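Local coordinates for protein CSE1 (Thermus thermophilus, PDB 4AN8) that forms part of the Cascade ribonucleoprotein complex of a type I-E CRISPR system, which probably targets invading viruses and plasmids, at residues Leu37-Phe42 with Gln197-Thr202; Pro17-Leu22 with Val30-Ala35; Ala62-Ala67 with Leu205-Tyr210. One frame throughout, in Å; residues are numbered along the deposited sequence.

Interaction 1 (Leu37-Phe42 with Gln197-Thr202); sequences LRAHEF and QNLLET
Phe42 and Leu199 carry the stronger of two backbone hydrogen bonds that tie the loop 37-42 to the first turn of helix 199-206. Leu199 N reaches Phe42 O at 2.8 Å, with an N-H...O angle of 155°, and Leu200 N makes a weak bond of 3.4 Å to Ala39 O. The first amides of a helix have no carbonyl a turn earlier in the same helix, and here the loop supplies acceptors for two of them. Asn198 holds the N-cap in the classic way: its OD1 accepts from Glu201 N at 2.9 Å. Asparagine suits this place because its short amide folds back over the helix start; CG lies between the backbone N and the carbonyl carbon (chi1 53°). Its CB also packs tightly on Phe42 O, at 3.1 Å.

Apolar packing fills in around these bonds. Ala39, in a short 3-10 turn, directs its methyl at the helix, and CB lies 3.8 Å from Leu200 CB; so small a side chain lets the two backbones come close. Leu199 has CG anti to the backbone N (chi1 -177°), and its CD2 comes 4.1 Å from Phe42 CD2, the two side chains crossing obliquely. Arg38, whose side chain leads away from the helix, pairs with Glu34.

The loop runs from helix 32-37 to strand 44-45. Phe42 lies against Val21 and Lys23 of strand 19-23, while Leu199 and Thr202 rest on His57 of helix 50-67.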
ATOM      1  N   LEU A  37     -12.282  20.123  -3.523  1.00 28.85           N
ATOM      2  CA  LEU A  37     -13.528  20.873  -3.446  1.00 28.85           C
ATOM      3  C   LEU A  37     -14.699  20.123  -4.061  1.00 28.85           C
ATOM      4  O   LEU A  37     -15.830  20.316  -3.673  1.00 28.85           O
ATOM      5  CB  LEU A  37     -13.360  22.225  -4.138  1.00 31.92           C
ATOM      6  CG  LEU A  37     -12.227  23.026  -3.510  1.00 31.92           C
ATOM      7  CD1 LEU A  37     -11.954  24.301  -4.288  1.00 31.92           C
ATOM      8  CD2 LEU A  37     -12.550  23.312  -2.041  1.00 31.92           C
ATOM      9  N   ARG A  38     -14.426  19.249  -5.011  1.00 28.04           N
ATOM     10  CA  ARG A  38     -15.505  18.474  -5.627  1.00 28.04           C
ATOM     11  C   ARG A  38     -15.299  16.964  -5.492  1.00 28.04           C
ATOM     12  O   ARG A  38     -15.692  16.205  -6.368  1.00 28.04           O
ATOM     13  CB  ARG A  38     -15.684  18.879  -7.089  1.00 57.91           C
ATOM     14  CG  ARG A  38     -16.236  20.280  -7.244  1.00 57.91           C
ATOM     15  CD  ARG A  38     -16.271  20.694  -8.699  1.00 57.91           C
ATOM     16  NE  ARG A  38     -16.432  19.537  -9.580  1.00 57.91           N
ATOM     17  CZ  ARG A  38     -16.519  19.600 -10.907  1.00 57.91           C
ATOM     18  NH1 ARG A  38     -16.479  20.775 -11.530  1.00 57.91           N
ATOM     19  NH2 ARG A  38     -16.647  18.481 -11.613  1.00 57.91           N
ATOM     20  N   ALA A  39     -14.715  16.538  -4.372  1.00 30.74           N
ATOM     21  CA  ALA A  39     -14.413  15.121  -4.152  1.00 30.74           C
ATOM     22  C   ALA A  39     -15.630  14.213  -4.316  1.00 30.74           C
ATOM     23  O   ALA A  39     -15.521  13.113  -4.869  1.00 30.74           O
ATOM     24  CB  ALA A  39     -13.783  14.914  -2.792  1.00 18.37           C
ATOM     25  N   HIS A  40     -16.786  14.677  -3.850  1.00 30.79           N
ATOM     26  CA  HIS A  40     -18.003  13.866  -3.876  1.00 30.79           C
ATOM     27  C   HIS A  40     -18.418  13.455  -5.289  1.00 30.79           C
ATOM     28  O   HIS A  40     -19.113  12.467  -5.464  1.00 30.79           O
ATOM     29  CB  HIS A  40     -19.157  14.605  -3.189  1.00 37.27           C
ATOM     30  CG  HIS A  40     -19.671  15.772  -3.975  1.00 37.27           C
ATOM     31  ND1 HIS A  40     -18.998  16.975  -4.053  1.00 37.27           N
ATOM     32  CD2 HIS A  40     -20.787  15.914  -4.729  1.00 37.27           C
ATOM     33  CE1 HIS A  40     -19.681  17.811  -4.818  1.00 37.27           C
ATOM     34  NE2 HIS A  40     -20.768  17.190  -5.242  1.00 37.27           N
ATOM     35  N   GLU A  41     -17.992  14.203  -6.302  1.00 32.83           N
ATOM     36  CA  GLU A  41     -18.410  13.907  -7.673  1.00 32.83           C
ATOM     37  C   GLU A  41     -17.678  12.725  -8.320  1.00 32.83           C
ATOM     38  O   GLU A  41     -18.149  12.199  -9.326  1.00 32.83           O
ATOM     39  CB  GLU A  41     -18.282  15.151  -8.563  1.00 47.88           C
ATOM     40  CG  GLU A  41     -19.101  16.347  -8.098  1.00 47.88           C
ATOM     41  CD  GLU A  41     -18.909  17.576  -8.994  1.00 47.88           C
ATOM     42  OE1 GLU A  41     -18.393  17.410 -10.125  1.00 47.88           O
ATOM     43  OE2 GLU A  41     -19.267  18.700  -8.564  1.00 47.88           O
ATOM     44  N   PHE A  42     -16.532  12.313  -7.763  1.00 25.09           N
ATOM     45  CA  PHE A  42     -15.740  11.221  -8.371  1.00 25.09           C
ATOM     46  C   PHE A  42     -15.842   9.904  -7.619  1.00 25.09           C
ATOM     47  O   PHE A  42     -15.813   9.874  -6.388  1.00 25.09           O
ATOM     48  CB  PHE A  42     -14.271  11.611  -8.487  1.00 23.14           C
ATOM     49  CG  PHE A  42     -14.068  13.013  -8.901  1.00 23.14           C
ATOM     50  CD1 PHE A  42     -14.466  13.439 -10.164  1.00 23.14           C
ATOM     51  CD2 PHE A  42     -13.527  13.934  -8.016  1.00 23.14           C
ATOM     52  CE1 PHE A  42     -14.284  14.771 -10.559  1.00 23.14           C
ATOM     53  CE2 PHE A  42     -13.360  15.260  -8.399  1.00 23.14           C
ATOM     54  CZ  PHE A  42     -13.732  15.674  -9.676  1.00 23.14           C
ATOM     55  N   GLN A 197     -17.512   5.121  -1.306  1.00 24.68           N
ATOM     56  CA  GLN A 197     -18.214   5.027  -2.590  1.00 24.68           C
ATOM     57  C   GLN A 197     -17.907   6.206  -3.506  1.00 24.68           C
ATOM     58  O   GLN A 197     -18.247   6.197  -4.681  1.00 24.68           O
ATOM     59  CB  GLN A 197     -19.721   4.877  -2.391  1.00 68.73           C
ATOM     60  CG  GLN A 197     -20.120   3.519  -1.852  1.00 68.73           C
ATOM     61  CD  GLN A 197     -21.407   3.002  -2.463  1.00 68.73           C
ATOM     62  OE1 GLN A 197     -22.501   3.325  -1.995  1.00 68.73           O
ATOM     63  NE2 GLN A 197     -21.282   2.198  -3.521  1.00 68.73           N
ATOM     64  N   ASN A 198     -17.282   7.236  -2.948  1.00 20.21           N
ATOM     65  CA  ASN A 198     -16.740   8.302  -3.767  1.00 20.21           C
ATOM     66  C   ASN A 198     -15.458   8.781  -3.126  1.00 20.21           C
ATOM     67  O   ASN A 198     -15.103   8.344  -2.034  1.00 20.21           O
ATOM     68  CB  ASN A 198     -17.744   9.448  -3.953  1.00 25.36           C
ATOM     69  CG  ASN A 198     -18.287   9.970  -2.642  1.00 25.36           C
ATOM     70  OD1 ASN A 198     -17.539  10.341  -1.744  1.00 25.36           O
ATOM     71  ND2 ASN A 198     -19.600  10.003  -2.525  1.00 25.36           N
ATOM     72  N   LEU A 199     -14.774   9.677  -3.817  1.00 18.00           N
ATOM     73  CA  LEU A 199     -13.495  10.178  -3.369  1.00 18.00           C
ATOM     74  C   LEU A 199     -13.633  10.933  -2.053  1.00 18.00           C
ATOM     75  O   LEU A 199     -12.735  10.874  -1.205  1.00 18.00           O
ATOM     76  CB  LEU A 199     -12.872  11.079  -4.456  1.00 14.28           C
ATOM     77  CG  LEU A 199     -11.468  11.619  -4.111  1.00 14.28           C
ATOM     78  CD1 LEU A 199     -10.478  10.462  -3.748  1.00 14.28           C
ATOM     79  CD2 LEU A 199     -10.906  12.520  -5.235  1.00 14.28           C
ATOM     80  N   LEU A 200     -14.732  11.661  -1.869  1.00 19.55           N
ATOM     81  CA  LEU A 200     -14.936  12.325  -0.584  1.00 19.55           C
ATOM     82  C   LEU A 200     -14.921  11.319   0.551  1.00 19.55           C
ATOM     83  O   LEU A 200     -14.219  11.515   1.546  1.00 19.55           O
ATOM     84  CB  LEU A 200     -16.252  13.111  -0.534  1.00 23.38           C
ATOM     85  CG  LEU A 200     -16.593  13.681   0.843  1.00 23.38           C
ATOM     86  CD1 LEU A 200     -15.635  14.776   1.172  1.00 23.38           C
ATOM     87  CD2 LEU A 200     -18.027  14.217   0.838  1.00 23.38           C
ATOM     88  N   GLU A 201     -15.677  10.239   0.412  1.00 19.63           N
ATOM     89  CA  GLU A 201     -15.742   9.248   1.484  1.00 19.63           C
ATOM     90  C   GLU A 201     -14.359   8.655   1.743  1.00 19.63           C
ATOM     91  O   GLU A 201     -13.934   8.501   2.900  1.00 19.63           O
ATOM     92  CB  GLU A 201     -16.750   8.140   1.163  1.00 29.54           C
ATOM     93  CG  GLU A 201     -18.185   8.646   1.081  1.00 29.54           C
ATOM     94  CD  GLU A 201     -19.233   7.555   0.785  1.00 29.54           C
ATOM     95  OE1 GLU A 201     -18.892   6.377   0.541  1.00 29.54           O
ATOM     96  OE2 GLU A 201     -20.427   7.896   0.792  1.00 29.54           O
ATOM     97  N   THR A 202     -13.659   8.342   0.654  1.00 21.14           N
ATOM     98  CA  THR A 202     -12.353   7.721   0.770  1.00 21.14           C
ATOM     99  C   THR A 202     -11.387   8.640   1.529  1.00 21.14           C
ATOM    100  O   THR A 202     -10.802   8.221   2.525  1.00 21.14           O
ATOM    101  CB  THR A 202     -11.799   7.296  -0.597  1.00 17.82           C
ATOM    102  OG1 THR A 202     -12.653   6.282  -1.133  1.00 17.82           O
ATOM    103  CG2 THR A 202     -10.366   6.735  -0.454  1.00 17.82           C
TER

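Interaction 2 (Pro17-Leu22 with Val30-Ala35); sequences PWIPVL and VGIGEA
A classic beta bulge joins Trp18 and Ile19 to Val30, whose carbonyl oxygen receives both of their amides. Ile19 N lies in the carbonyl plane at 2.9 Å from Val30 O, whereas Trp18 N, 3.0 Å from the same oxygen, comes from above that plane along a straight N-H...O line. Val30 N returns a bond to Ile19 O at 3.0 Å, making Ile19 and Val30 an antiparallel hydrogen-bonded pair. This is the end of a beta hairpin, strands 19-23 and 26-30, at one margin of a three-stranded antiparallel sheet; Gly31 then takes the N-cap position of helix 32-37, so the chain passes from strand to helix within two residues.

Branched side chains suit both strand and packing here. Ile19 CB sits 4.0 Å from Val30 CG2, and Val21 crosses Val30 at about a right angle. Ile19 CD1 reaches on to Ile32 CG1 at 4.0 Å and to Ala35 CB, whose small size leaves the helix close to the sheet. The indole of Trp18 takes Ile32 CG1 at its edge, 4.0 Å from CZ2, while Ile19 CG1 lies over the centre of one ring face. Trp18 NE1 donates to Leu13 O, and the ring packs against helices 50-67 and 154-167.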
ATOM      1  N   PRO A  17      -4.905  19.561 -15.129  1.00 29.66           N
ATOM      2  CA  PRO A  17      -5.384  18.178 -15.043  1.00 29.66           C
ATOM      3  C   PRO A  17      -4.236  17.182 -14.968  1.00 29.66           C
ATOM      4  O   PRO A  17      -3.464  17.111 -15.899  1.00 29.66           O
ATOM      5  CB  PRO A  17      -6.179  17.993 -16.349  1.00 27.62           C
ATOM      6  CG  PRO A  17      -5.746  19.131 -17.267  1.00 27.62           C
ATOM      7  CD  PRO A  17      -5.301  20.249 -16.375  1.00 27.62           C
ATOM      8  N   TRP A  18      -4.109  16.434 -13.881  1.00 22.05           N
ATOM      9  CA  TRP A  18      -3.043  15.433 -13.788  1.00 22.05           C
ATOM     10  C   TRP A  18      -3.437  14.261 -12.902  1.00 22.05           C
ATOM     11  O   TRP A  18      -2.781  13.228 -12.922  1.00 22.05           O
ATOM     12  CB  TRP A  18      -1.723  16.064 -13.296  1.00 18.23           C
ATOM     13  CG  TRP A  18      -1.763  16.573 -11.900  1.00 18.23           C
ATOM     14  CD1 TRP A  18      -2.404  17.687 -11.454  1.00 18.23           C
ATOM     15  CD2 TRP A  18      -1.113  15.991 -10.759  1.00 18.23           C
ATOM     16  NE1 TRP A  18      -2.215  17.825 -10.095  1.00 18.23           N
ATOM     17  CE2 TRP A  18      -1.420  16.798  -9.649  1.00 18.23           C
ATOM     18  CE3 TRP A  18      -0.304  14.856 -10.570  1.00 18.23           C
ATOM     19  CZ2 TRP A  18      -0.945  16.514  -8.372  1.00 18.23           C
ATOM     20  CZ3 TRP A  18       0.167  14.576  -9.304  1.00 18.23           C
ATOM     21  CH2 TRP A  18      -0.156  15.394  -8.219  1.00 18.23           C
ATOM     22  N   ILE A  19      -4.512  14.428 -12.132  1.00 20.43           N
ATOM     23  CA  ILE A  19      -5.009  13.395 -11.226  1.00 20.43           C
ATOM     24  C   ILE A  19      -6.146  12.624 -11.913  1.00 20.43           C
ATOM     25  O   ILE A  19      -7.221  13.180 -12.177  1.00 20.43           O
ATOM     26  CB  ILE A  19      -5.530  14.019  -9.904  1.00 16.57           C
ATOM     27  CG1 ILE A  19      -4.442  14.857  -9.224  1.00 16.57           C
ATOM     28  CG2 ILE A  19      -6.056  12.950  -8.946  1.00 16.57           C
ATOM     29  CD1 ILE A  19      -4.943  15.635  -8.031  1.00 16.57           C
ATOM     30  N   PRO A  20      -5.911  11.340 -12.225  1.00 25.35           N
ATOM     31  CA  PRO A  20      -6.942  10.571 -12.929  1.00 25.35           C
ATOM     32  C   PRO A  20      -8.055  10.103 -11.994  1.00 25.35           C
ATOM     33  O   PRO A  20      -7.793   9.276 -11.110  1.00 25.35           O
ATOM     34  CB  PRO A  20      -6.174   9.357 -13.472  1.00 19.95           C
ATOM     35  CG  PRO A  20      -4.794   9.416 -12.836  1.00 19.95           C
ATOM     36  CD  PRO A  20      -4.780  10.504 -11.813  1.00 19.95           C
ATOM     37  N   VAL A  21      -9.275  10.602 -12.193  1.00 26.92           N
ATOM     38  CA  VAL A  21     -10.405  10.181 -11.369  1.00 26.92           C
ATOM     39  C   VAL A  21     -11.565   9.646 -12.219  1.00 26.92           C
ATOM     40  O   VAL A  21     -11.792  10.105 -13.335  1.00 26.92           O
ATOM     41  CB  VAL A  21     -10.936  11.363 -10.485  1.00 18.06           C
ATOM     42  CG1 VAL A  21      -9.934  11.748  -9.395  1.00 18.06           C
ATOM     43  CG2 VAL A  21     -11.245  12.565 -11.363  1.00 18.06           C
ATOM     44  N   LEU A  22     -12.309   8.691 -11.685  1.00 31.68           N
ATOM     45  CA  LEU A  22     -13.467   8.161 -12.385  1.00 31.68           C
ATOM     46  C   LEU A  22     -14.666   9.079 -12.159  1.00 31.68           C
ATOM     47  O   LEU A  22     -15.028   9.395 -11.018  1.00 31.68           O
ATOM     48  CB  LEU A  22     -13.760   6.745 -11.898  1.00 38.43           C
ATOM     49  CG  LEU A  22     -14.565   5.770 -12.752  1.00 38.43           C
ATOM     50  CD1 LEU A  22     -13.989   5.635 -14.144  1.00 38.43           C
ATOM     51  CD2 LEU A  22     -14.592   4.416 -12.052  1.00 38.43           C
ATOM     52  N   VAL A  30      -7.997  15.928 -13.202  1.00 20.37           N
ATOM     53  CA  VAL A  30      -8.263  17.142 -12.475  1.00 20.37           C
ATOM     54  C   VAL A  30      -7.013  17.563 -11.691  1.00 20.37           C
ATOM     55  O   VAL A  30      -6.041  16.790 -11.570  1.00 20.37           O
ATOM     56  CB  VAL A  30      -9.436  16.917 -11.488  1.00 19.93           C
ATOM     57  CG1 VAL A  30     -10.690  16.459 -12.261  1.00 19.93           C
ATOM     58  CG2 VAL A  30      -9.051  15.902 -10.398  1.00 19.93           C
ATOM     59  N   GLY A  31      -7.034  18.790 -11.190  1.00 23.26           N
ATOM     60  CA  GLY A  31      -5.965  19.292 -10.354  1.00 23.26           C
ATOM     61  C   GLY A  31      -6.369  19.107  -8.908  1.00 23.26           C
ATOM     62  O   GLY A  31      -7.478  18.626  -8.623  1.00 23.26           O
ATOM     63  N   ILE A  32      -5.476  19.475  -7.995  1.00 25.30           N
ATOM     64  CA  ILE A  32      -5.707  19.283  -6.574  1.00 25.30           C
ATOM     65  C   ILE A  32      -6.934  20.050  -6.091  1.00 25.30           C
ATOM     66  O   ILE A  32      -7.710  19.528  -5.300  1.00 25.30           O
ATOM     67  CB  ILE A  32      -4.466  19.700  -5.769  1.00 14.76           C
ATOM     68  CG1 ILE A  32      -3.320  18.707  -6.016  1.00 14.76           C
ATOM     69  CG2 ILE A  32      -4.780  19.808  -4.270  1.00 14.76           C
ATOM     70  CD1 ILE A  32      -1.969  19.205  -5.525  1.00 14.76           C
ATOM     71  N   GLY A  33      -7.122  21.287  -6.562  1.00 22.53           N
ATOM     72  CA  GLY A  33      -8.263  22.076  -6.136  1.00 22.53           C
ATOM     73  C   GLY A  33      -9.609  21.389  -6.369  1.00 22.53           C
ATOM     74  O   GLY A  33     -10.411  21.221  -5.449  1.00 22.53           O
ATOM     75  N   GLU A  34      -9.856  20.991  -7.606  1.00 24.70           N
ATOM     76  CA  GLU A  34     -11.082  20.301  -7.960  1.00 24.70           C
ATOM     77  C   GLU A  34     -11.214  18.940  -7.268  1.00 24.70           C
ATOM     78  O   GLU A  34     -12.306  18.544  -6.863  1.00 24.70           O
ATOM     79  CB  GLU A  34     -11.168  20.118  -9.472  1.00 39.86           C
ATOM     80  CG  GLU A  34     -12.461  19.481  -9.927  1.00 39.86           C
ATOM     81  CD  GLU A  34     -12.622  19.461 -11.437  1.00 39.86           C
ATOM     82  OE1 GLU A  34     -11.773  20.041 -12.157  1.00 39.86           O
ATOM     83  OE2 GLU A  34     -13.613  18.862 -11.911  1.00 39.86           O
ATOM     84  N   ALA A  35     -10.112  18.213  -7.152  1.00 24.88           N
ATOM     85  CA  ALA A  35     -10.147  16.921  -6.502  1.00 24.88           C
ATOM     86  C   ALA A  35     -10.686  17.058  -5.079  1.00 24.88           C
ATOM     87  O   ALA A  35     -11.434  16.214  -4.625  1.00 24.88           O
ATOM     88  CB  ALA A  35      -8.757  16.284  -6.493  1.00 18.24           C
TER

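Interaction 3 (Ala62-Ala67 with Leu205-Tyr210); sequences AVLHRA and LNLVPY
The imidazole of His65 is sandwiched between an aliphatic methyl and an aromatic ring. Leu207 CD2 sits over one face, 3.7 Å from the ring centroid in a CH-pi contact, and Tyr210 lies over the opposite face as an offset stack, its centroid 4.8 Å away and the planes 28° apart. The tyrosine ring is displaced toward the helix backbone, which brings His65 CB over its face at 4.0 Å from the centroid, a second CH-pi contact. With CG anti to the backbone N (chi1 173°), the Tyr210 ring is carried to the His65 face. A flat ring with polar rim atoms suits such a slot: both faces accept apolar neighbours while the nitrogens stay bonded. ND1 pairs with Gly70 O, and NE2 meets a water lying in the ring plane at 2.9 Å; that water donates to Asn206 O, joining the imidazole to the end of helix 199-206.

Arg66 starts from the next position on the helix, with its CB directed away, yet bends back at chi2 and chi3. Its NH1 donates to Tyr210 OH at 2.8 Å, the oxygen lying near the guanidinium plane. Arginine's several N-H groups allow further links, NH1 to Pro212 O and NH2 to Glu220 in a salt bridge, while Tyr210 OH also bonds to Asp215.

Leu207 is the centre of an inverse gamma turn where the chain leaves helix 199-206, and its CD2 touches Leu64 CB at 4.0 Å. Leu64 and Leu207 thus join the last turn of helix 50-67 to this exit. Helix 241-245 flanks His65 and Tyr210 through Arg241, and helix 88-98 packs on Leu64 and Arg66 through Ile91 and Tyr94.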
ATOM      1  N   ALA A  62      -2.283  15.195   2.777  1.00 18.48           N
ATOM      2  CA  ALA A  62      -1.335  16.160   3.311  1.00 18.48           C
ATOM      3  C   ALA A  62      -1.958  17.542   3.217  1.00 18.48           C
ATOM      4  O   ALA A  62      -2.012  18.270   4.203  1.00 18.48           O
ATOM      5  CB  ALA A  62      -0.011  16.125   2.525  1.00  9.74           C
ATOM      6  N   VAL A  63      -2.445  17.892   2.026  1.00 24.13           N
ATOM      7  CA  VAL A  63      -3.073  19.184   1.841  1.00 24.13           C
ATOM      8  C   VAL A  63      -4.266  19.396   2.793  1.00 24.13           C
ATOM      9  O   VAL A  63      -4.379  20.447   3.418  1.00 24.13           O
ATOM     10  CB  VAL A  63      -3.507  19.429   0.382  1.00 15.14           C
ATOM     11  CG1 VAL A  63      -4.248  20.733   0.298  1.00 15.14           C
ATOM     12  CG2 VAL A  63      -2.275  19.465  -0.548  1.00 15.14           C
ATOM     13  N   LEU A  64      -5.145  18.402   2.897  1.00 24.34           N
ATOM     14  CA  LEU A  64      -6.317  18.502   3.769  1.00 24.34           C
ATOM     15  C   LEU A  64      -5.955  18.722   5.226  1.00 24.34           C
ATOM     16  O   LEU A  64      -6.512  19.602   5.880  1.00 24.34           O
ATOM     17  CB  LEU A  64      -7.198  17.254   3.671  1.00 21.68           C
ATOM     18  CG  LEU A  64      -8.060  17.168   2.411  1.00 21.68           C
ATOM     19  CD1 LEU A  64      -8.609  15.759   2.164  1.00 21.68           C
ATOM     20  CD2 LEU A  64      -9.187  18.238   2.468  1.00 21.68           C
ATOM     21  N   HIS A  65      -5.035  17.912   5.742  1.00 23.20           N
ATOM     22  CA  HIS A  65      -4.628  18.035   7.129  1.00 23.20           C
ATOM     23  C   HIS A  65      -4.092  19.429   7.454  1.00 23.20           C
ATOM     24  O   HIS A  65      -4.354  19.959   8.522  1.00 23.20           O
ATOM     25  CB  HIS A  65      -3.571  17.001   7.479  1.00 20.30           C
ATOM     26  CG  HIS A  65      -4.120  15.630   7.714  1.00 20.30           C
ATOM     27  ND1 HIS A  65      -5.289  15.407   8.410  1.00 20.30           N
ATOM     28  CD2 HIS A  65      -3.650  14.410   7.345  1.00 20.30           C
ATOM     29  CE1 HIS A  65      -5.501  14.102   8.492  1.00 20.30           C
ATOM     30  NE2 HIS A  65      -4.522  13.477   7.861  1.00 20.30           N
ATOM     31  N   ARG A  66      -3.321  20.011   6.551  1.00 22.19           N
ATOM     32  CA  ARG A  66      -2.729  21.295   6.830  1.00 22.19           C
ATOM     33  C   ARG A  66      -3.769  22.396   6.645  1.00 22.19           C
ATOM     34  O   ARG A  66      -3.911  23.262   7.492  1.00 22.19           O
ATOM     35  CB  ARG A  66      -1.506  21.526   5.936  1.00 21.31           C
ATOM     36  CG  ARG A  66      -0.431  20.480   6.126  1.00 21.31           C
ATOM     37  CD  ARG A  66       0.039  20.474   7.578  1.00 21.31           C
ATOM     38  NE  ARG A  66       0.796  21.686   7.897  1.00 21.31           N
ATOM     39  CZ  ARG A  66       1.354  21.909   9.080  1.00 21.31           C
ATOM     40  NH1 ARG A  66       1.230  21.000  10.047  1.00 21.31           N
ATOM     41  NH2 ARG A  66       2.032  23.036   9.291  1.00 21.31           N
ATOM     42  N   ALA A  67      -4.507  22.341   5.539  1.00 25.16           N
ATOM     43  CA  ALA A  67      -5.510  23.359   5.258  1.00 25.16           C
ATOM     44  C   ALA A  67      -6.598  23.405   6.317  1.00 25.16           C
ATOM     45  O   ALA A  67      -7.064  24.479   6.656  1.00 25.16           O
ATOM     46  CB  ALA A  67      -6.111  23.168   3.894  1.00 23.01           C
ATOM     47  N   LEU A 205     -12.358   8.598   5.175  1.00 19.77           N
ATOM     48  CA  LEU A 205     -12.011   7.345   5.813  1.00 19.77           C
ATOM     49  C   LEU A 205     -10.517   7.243   6.126  1.00 19.77           C
ATOM     50  O   LEU A 205     -10.112   6.393   6.914  1.00 19.77           O
ATOM     51  CB  LEU A 205     -12.461   6.161   4.952  1.00 20.71           C
ATOM     52  CG  LEU A 205     -13.976   5.964   4.826  1.00 20.71           C
ATOM     53  CD1 LEU A 205     -14.330   5.147   3.595  1.00 20.71           C
ATOM     54  CD2 LEU A 205     -14.544   5.349   6.091  1.00 20.71           C
ATOM     55  N   ASN A 206      -9.706   8.116   5.524  1.00 19.07           N
ATOM     56  CA  ASN A 206      -8.258   8.104   5.759  1.00 19.07           C
ATOM     57  C   ASN A 206      -7.782   9.334   6.521  1.00 19.07           C
ATOM     58  O   ASN A 206      -6.585   9.466   6.786  1.00 19.07           O
ATOM     59  CB  ASN A 206      -7.482   7.987   4.438  1.00 18.26           C
ATOM     60  CG  ASN A 206      -7.569   6.598   3.835  1.00 18.26           C
ATOM     61  OD1 ASN A 206      -6.725   5.749   4.104  1.00 18.26           O
ATOM     62  ND2 ASN A 206      -8.616   6.352   3.040  1.00 18.26           N
ATOM     63  N   LEU A 207      -8.723  10.216   6.879  1.00 23.48           N
ATOM     64  CA  LEU A 207      -8.375  11.435   7.616  1.00 23.48           C
ATOM     65  C   LEU A 207      -8.330  11.210   9.112  1.00 23.48           C
ATOM     66  O   LEU A 207      -9.206  11.663   9.841  1.00 23.48           O
ATOM     67  CB  LEU A 207      -9.335  12.585   7.320  1.00 26.08           C
ATOM     68  CG  LEU A 207      -9.092  13.406   6.063  1.00 26.08           C
ATOM     69  CD1 LEU A 207     -10.213  14.425   5.923  1.00 26.08           C
ATOM     70  CD2 LEU A 207      -7.754  14.102   6.136  1.00 26.08           C
ATOM     71  N   VAL A 208      -7.281  10.524   9.554  1.00 24.32           N
ATOM     72  CA  VAL A 208      -7.047  10.216  10.953  1.00 24.32           C
ATOM     73  C   VAL A 208      -6.828  11.506  11.762  1.00 24.32           C
ATOM     74  O   VAL A 208      -6.157  12.441  11.285  1.00 24.32           O
ATOM     75  CB  VAL A 208      -5.828   9.276  11.057  1.00 18.32           C
ATOM     76  CG1 VAL A 208      -5.494   8.917  12.536  1.00 18.32           C
ATOM     77  CG2 VAL A 208      -6.074   8.008  10.193  1.00 18.32           C
ATOM     78  N   PRO A 209      -7.416  11.571  12.974  1.00 24.49           N
ATOM     79  CA  PRO A 209      -7.310  12.780  13.806  1.00 24.49           C
ATOM     80  C   PRO A 209      -5.893  13.270  13.847  1.00 24.49           C
ATOM     81  O   PRO A 209      -4.963  12.485  14.050  1.00 24.49           O
ATOM     82  CB  PRO A 209      -7.784  12.310  15.186  1.00 23.69           C
ATOM     83  CG  PRO A 209      -8.907  11.293  14.805  1.00 23.69           C
ATOM     84  CD  PRO A 209      -8.409  10.613  13.509  1.00 23.69           C
ATOM     85  N   TYR A 210      -5.738  14.568  13.620  1.00 23.56           N
ATOM     86  CA  TYR A 210      -4.436  15.161  13.404  1.00 23.56           C
ATOM     87  C   TYR A 210      -4.339  16.482  14.139  1.00 23.56           C
ATOM     88  O   TYR A 210      -5.321  17.215  14.204  1.00 23.56           O
ATOM     89  CB  TYR A 210      -4.280  15.431  11.917  1.00 22.53           C
ATOM     90  CG  TYR A 210      -3.041  16.216  11.508  1.00 22.53           C
ATOM     91  CD1 TYR A 210      -1.800  15.600  11.446  1.00 22.53           C
ATOM     92  CD2 TYR A 210      -3.134  17.558  11.132  1.00 22.53           C
ATOM     93  CE1 TYR A 210      -0.673  16.295  11.060  1.00 22.53           C
ATOM     94  CE2 TYR A 210      -2.012  18.268  10.734  1.00 22.53           C
ATOM     95  CZ  TYR A 210      -0.783  17.627  10.697  1.00 22.53           C
ATOM     96  OH  TYR A 210       0.345  18.305  10.301  1.00 22.53           O
TER
HETATM   97  O   HOH W   1      -3.915  10.823   6.828  1.00 51.38           O

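How the interactions relate
Interactions 1 and 2 touch directly, their centres 11 Å apart: Phe42 of interaction 1 packs on the strand and helix of interaction 2, with Phe42 CD1 3.5 Å from Val21 CG2 and Phe42 CE2 3.8 Å from Glu34 O. Helix 32-37 leads from one contact into the other. Interactions 1 and 3 use the two ends of helix 199-206, the first at its start and the second at its exit, with centres 15 Å apart; their segments alternate along the chain. Interaction 3 lies about 18 Å, centre to centre, from interaction 2. Interactions 1 and 3 pack the loop after helix 32-37 and the end of helix 50-67 against residues about 140 to 155 positions later, while interaction 2 is local.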